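PDB 4QO5: cytochrome c-552/4 domain-containing protein from Ignicoccus hospitalis KIN4/I, which binds eight c-type hemes as a membrane-associated multiheme cytochrome and probably serves in electron transfer, although its exact role is not established. Local coordinates for residues Tyr482-Ala485 / Trp491-Phe494. Sequence-based numbering, arbitrary orientation.
Sequences YGTA and WTTF. With HEC (heme c), chain E.
The methyl CG2 of T492 lands on bare backbone at G483, near the C-terminal end of helix 464-485, 3.5 Å from G483 CA; with no side chain on G483, it can come this close. T492 holds CG2 beside its own backbone N, opposite the carbonyl carbon, and OG1 swings round between N and C (chi1 61°); the methyl thus takes the helix while the hydroxyl is engaged chiefly by Q489 O, with T165 O of the second subunit sharing its one hydrogen. T484 adds a flank: its backbone N is 3.8 Å from T492 CG2.

Beyond T492 the chain turns to a heme c, also hydrogen-bonded by Y482, H331 and R315 of the second subunit, so the turn after helix 464-485 sits between heme sites at the subunit interface. T493 CG2 packs 3.4 Å from CAB of that heme, and F494 meets the pyrrole obliquely, CZ 3.3 Å from C3B. T493 CG2 also sits over the rim of one face of the F494 ring. Replacing F494 by an alanine is likely to open a gap beside C3B and C4B and to strip T493 CG2 of its aromatic neighbour. Between 482-485 and 491-494 the contact is van der Waals, with no hydrogen bond crossing it.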
# COMPACT_ATOMS: atom_id res chain seq x y z
N TYR A 482 -16.11 3.15 5.86
CA TYR A 482 -15.01 2.51 6.57
C TYR A 482 -14.05 3.54 7.18
O TYR A 482 -13.59 3.39 8.32
CB TYR A 482 -14.19 1.63 5.61
CG TYR A 482 -14.66 0.20 5.46
CD1 TYR A 482 -16.00 -0.12 5.29
CD2 TYR A 482 -13.74 -0.83 5.44
CE1 TYR A 482 -16.41 -1.45 5.12
CE2 TYR A 482 -14.13 -2.16 5.27
CZ TYR A 482 -15.46 -2.46 5.12
OH TYR A 482 -15.82 -3.79 4.95
N GLY A 483 -13.69 4.53 6.37
CA GLY A 483 -12.71 5.55 6.75
C GLY A 483 -13.24 6.40 7.89
O GLY A 483 -12.49 6.81 8.78
N THR A 484 -14.54 6.64 7.89
CA THR A 484 -15.17 7.43 8.96
C THR A 484 -15.22 6.59 10.23
O THR A 484 -14.83 7.05 11.29
CB THR A 484 -16.58 7.87 8.55
OG1 THR A 484 -16.49 8.59 7.32
CG2 THR A 484 -17.21 8.77 9.63
N ALA A 485 -15.63 5.33 10.10
CA ALA A 485 -15.72 4.44 11.26
C ALA A 485 -14.37 4.22 11.94
O ALA A 485 -14.31 4.11 13.16
CB ALA A 485 -16.32 3.09 10.85
N TRP A 491 -8.62 7.45 2.38
CA TRP A 491 -9.63 6.51 1.91
C TRP A 491 -11.03 7.15 1.88
O TRP A 491 -11.92 6.68 1.18
CB TRP A 491 -9.61 5.17 2.68
CG TRP A 491 -8.94 4.13 1.87
CD1 TRP A 491 -9.52 3.25 1.02
CD2 TRP A 491 -7.53 3.94 1.73
NE1 TRP A 491 -8.56 2.50 0.38
CE2 TRP A 491 -7.33 2.90 0.81
CE3 TRP A 491 -6.41 4.55 2.32
CZ2 TRP A 491 -6.06 2.44 0.46
CZ3 TRP A 491 -5.15 4.10 1.98
CH2 TRP A 491 -4.98 3.06 1.05
N THR A 492 -11.21 8.23 2.63
CA THR A 492 -12.48 8.95 2.57
C THR A 492 -12.44 10.06 1.53
O THR A 492 -13.44 10.75 1.31
CB THR A 492 -12.83 9.62 3.93
OG1 THR A 492 -11.81 10.57 4.26
CG2 THR A 492 -12.91 8.58 5.03
N THR A 493 -11.29 10.25 0.88
CA THR A 493 -11.11 11.39 -0.00
C THR A 493 -10.69 11.01 -1.44
O THR A 493 -11.52 10.60 -2.24
CB THR A 493 -10.12 12.40 0.63
OG1 THR A 493 -10.49 12.62 2.01
CG2 THR A 493 -10.14 13.72 -0.11
N PHE A 494 -9.41 11.17 -1.77
CA PHE A 494 -8.98 11.05 -3.16
C PHE A 494 -8.70 9.62 -3.60
O PHE A 494 -8.91 9.27 -4.76
CB PHE A 494 -7.72 11.88 -3.42
CG PHE A 494 -7.94 13.36 -3.31
CD1 PHE A 494 -8.79 14.02 -4.19
CD2 PHE A 494 -7.24 14.09 -2.37
CE1 PHE A 494 -8.96 15.40 -4.09
CE2 PHE A 494 -7.41 15.45 -2.27
CZ PHE A 494 -8.27 16.11 -3.14
FE HEC E . -5.12 18.64 0.74
CHA HEC E . -2.34 20.67 0.23
CHB HEC E . -6.89 20.66 -1.39
CHC HEC E . -7.86 16.57 1.02
CHD HEC E . -3.21 16.36 2.38
NA HEC E . -4.66 20.30 -0.39
C1A HEC E . -3.51 21.05 -0.37
C2A HEC E . -3.75 22.28 -1.10
C3A HEC E . -5.01 22.24 -1.54
C4A HEC E . -5.60 21.01 -1.11
CMA HEC E . -5.78 23.29 -2.37
CAA HEC E . -2.75 23.44 -1.30
CBA HEC E . -3.16 24.50 -0.26
CGA HEC E . -2.22 25.68 -0.22
O1A HEC E . -2.65 26.81 -0.60
O2A HEC E . -1.06 25.50 0.19
NB HEC E . -6.97 18.65 -0.01
C1B HEC E . -7.51 19.54 -0.90
C2B HEC E . -8.88 19.19 -1.17
C3B HEC E . -9.11 18.02 -0.56
C4B HEC E . -7.95 17.70 0.23
CMB HEC E . -9.77 19.95 -2.19
CAB HEC E . -10.33 17.07 -0.54
CBB HEC E . -11.37 17.13 -1.67
NC HEC E . -5.50 16.82 1.47
C1C HEC E . -6.70 16.15 1.61
C2C HEC E . -6.53 15.09 2.58
C3C HEC E . -5.21 15.01 2.76
C4C HEC E . -4.56 16.13 2.19
CMC HEC E . -7.64 14.03 2.83
CAC HEC E . -4.27 14.10 3.53
CBC HEC E . -4.53 12.61 3.13
ND HEC E . -3.10 18.53 1.24
C1D HEC E . -2.53 17.46 1.91
C2D HEC E . -1.11 17.67 2.00
C3D HEC E . -0.83 19.00 1.32
C4D HEC E . -2.12 19.47 0.88
CMD HEC E . -0.09 16.74 2.65
CAD HEC E . 0.54 19.69 1.11
CBD HEC E . 1.23 18.95 -0.03
CGD HEC E . 2.47 19.66 -0.48
O1D HEC E . 3.31 19.01 -1.16
O2D HEC E . 2.64 20.86 -0.17
O HOH W 1 -4.43 17.25 -1.25